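Lipopolysaccharide export system protein LptC (Vibrio cholerae, PDB 6MJP) probably helps carry lipopolysaccharide from the inner membrane to the outer membrane, handing it to the periplasmic protein LptA. Local coordinates at residues Gln92-Ile96 with Phe167-Ser171. Sequence-based numbering, arbitrary orientation.
Sequences QEWEI and FADHS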
loop_
_atom_site.group_PDB
_atom_site.type_symbol
_atom_site.label_atom_id
_atom_site.label_comp_id
_atom_site.label_asym_id
_atom_site.label_seq_id
_atom_site.Cartn_x
_atom_site.Cartn_y
_atom_site.Cartn_z
ATOM N N GLN C 92 24.357 62.781 33.737
ATOM C CA GLN C 92 24.781 61.717 34.644
ATOM C C GLN C 92 25.343 62.375 35.898
ATOM O O GLN C 92 26.494 62.816 35.922
ATOM C CB GLN C 92 25.806 60.798 33.988
ATOM C CG GLN C 92 26.328 59.713 34.931
ATOM C CD GLN C 92 27.051 58.583 34.216
ATOM O OE1 GLN C 92 26.840 58.343 33.024
ATOM N NE2 GLN C 92 27.906 57.877 34.946
ATOM N N GLU C 93 24.523 62.448 36.947
ATOM C CA GLU C 93 24.943 63.100 38.182
ATOM C C GLU C 93 25.839 62.191 39.019
ATOM O O GLU C 93 26.940 62.591 39.410
ATOM C CB GLU C 93 23.721 63.549 38.987
ATOM C CG GLU C 93 23.489 65.058 38.983
ATOM C CD GLU C 93 22.308 65.480 39.836
ATOM O OE1 GLU C 93 22.244 66.672 40.212
ATOM O OE2 GLU C 93 21.454 64.615 40.132
ATOM N N TRP C 94 25.396 60.966 39.306
ATOM C CA TRP C 94 26.182 60.050 40.122
ATOM C C TRP C 94 26.492 58.767 39.379
ATOM O O TRP C 94 25.825 58.401 38.410
ATOM C CB TRP C 94 25.484 59.674 41.426
ATOM C CG TRP C 94 25.443 60.781 42.344
ATOM C CD1 TRP C 94 26.394 61.147 43.233
ATOM C CD2 TRP C 94 24.381 61.707 42.466
ATOM N NE1 TRP C 94 25.987 62.268 43.925
ATOM C CE2 TRP C 94 24.743 62.636 43.468
ATOM C CE3 TRP C 94 23.153 61.845 41.819
ATOM C CZ2 TRP C 94 23.909 63.709 43.828
ATOM C CZ3 TRP C 94 22.326 62.886 42.177
ATOM C CH2 TRP C 94 22.700 63.805 43.182
ATOM N N GLU C 95 27.507 58.069 39.884
ATOM C CA GLU C 95 27.902 56.764 39.364
ATOM C C GLU C 95 28.346 55.903 40.538
ATOM O O GLU C 95 29.397 56.160 41.134
ATOM C CB GLU C 95 29.011 56.894 38.325
ATOM C CG GLU C 95 29.526 55.555 37.833
ATOM C CD GLU C 95 30.356 55.680 36.574
ATOM O OE1 GLU C 95 29.946 56.432 35.665
ATOM O OE2 GLU C 95 31.416 55.027 36.498
ATOM N N ILE C 96 27.559 54.883 40.867
ATOM C CA ILE C 96 27.765 54.084 42.068
ATOM C C ILE C 96 28.047 52.645 41.663
ATOM O O ILE C 96 27.262 52.031 40.929
ATOM C CB ILE C 96 26.551 54.160 43.009
ATOM C CG1 ILE C 96 26.145 55.618 43.224
ATOM C CG2 ILE C 96 26.876 53.498 44.334
ATOM C CD1 ILE C 96 24.942 55.785 44.109
ATOM N N PHE C 167 20.140 61.047 46.805
ATOM C CA PHE C 167 20.714 61.786 45.715
ATOM C C PHE C 167 19.679 62.654 45.005
ATOM O O PHE C 167 20.049 63.384 44.083
ATOM C CB PHE C 167 21.362 60.830 44.727
ATOM C CG PHE C 167 22.472 60.028 45.320
ATOM C CD1 PHE C 167 23.700 60.605 45.555
ATOM C CD2 PHE C 167 22.292 58.693 45.639
ATOM C CE1 PHE C 167 24.740 59.876 46.082
ATOM C CE2 PHE C 167 23.323 57.949 46.167
ATOM C CZ PHE C 167 24.557 58.540 46.395
ATOM N N ALA C 168 18.403 62.625 45.411
ATOM C CA ALA C 168 17.414 63.513 44.808
ATOM C C ALA C 168 17.907 64.956 44.858
ATOM O O ALA C 168 18.109 65.609 43.813
ATOM C CB ALA C 168 16.055 63.408 45.532
ATOM N N ASP C 169 18.129 65.444 46.080
ATOM C CA ASP C 169 18.376 66.866 46.362
ATOM C C ASP C 169 19.771 67.078 46.957
ATOM O O ASP C 169 20.064 68.195 47.509
ATOM C CB ASP C 169 17.301 67.407 47.365
ATOM N N HIS C 170 20.631 66.068 46.861
ATOM C CA HIS C 170 21.835 65.964 47.699
ATOM C C HIS C 170 21.533 66.163 49.178
ATOM O O HIS C 170 22.360 66.690 49.934
ATOM C CB HIS C 170 22.955 66.959 47.333
ATOM C CG HIS C 170 23.087 67.203 45.874
ATOM N ND1 HIS C 170 23.997 66.550 45.071
ATOM C CD2 HIS C 170 22.381 68.008 45.048
ATOM C CE1 HIS C 170 23.848 66.947 43.817
ATOM N NE2 HIS C 170 22.885 67.844 43.777
ATOM N N SER C 171 20.395 65.667 49.650
ATOM C CA SER C 171 20.225 65.724 51.103
ATOM C C SER C 171 20.975 64.566 51.754
ATOM O O SER C 171 20.660 63.395 51.486
ATOM C CB SER C 171 18.764 65.634 51.521
#
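An aromatic cluster of Trp94, Phe167 and His170 forms where the loop that leaves strand 164-166 of one sheet of the LptC beta-jellyroll packs against strand 91-97 of the other, with Trp94 and Ile96 buried and His170 at the exposed margin. Trp94 is the centre of it. Its indole reaches across with CG beside the backbone N and anti to the carbonyl carbon (chi1 -71°), and Phe167 lies over one of its faces. The phenyl ring comes in edge first above the five-membered ring, the centroids 4.1 Å apart and the planes inclined at 52°. Further along the same indole, Phe167 CB sits almost straight above the six-membered ring as a CH-pi contact, 3.5 Å from its centroid, so ring and methylene together cover both halves of the bicycle. Beyond the tryptophan, Ile96 approaches from the opposite direction to the phenyl, its CD1 touching Phe167 CE2 at 3.4 Å. His170 arrives at the edge of the indole, its ND1 near Trp94 CZ2 and close to the indole plane; the centroids of the Trp94 six-membered ring and the imidazole are 4.9 Å apart, and the ring planes are inclined obliquely at 53°. The extended side chain of Glu93 runs out toward the same imidazole, leaving Glu93 OE1 3.8 Å from His170 NE2, a loose approach with the carboxylate and ring planes steeply turned against each other. Within the strand, a classic beta bulge sets Glu93 and Trp94 together opposite Val85 of strand 82-87, and both side chains set out toward the loop. Phe143, from strand 142-144 next to 164-166, sets another ring against Phe167. Side chains of a strand in one sheet packing against the loop that leaves the edge strand of the other close the two-sheet beta-jellyroll shared by the periplasmic Lpt proteins.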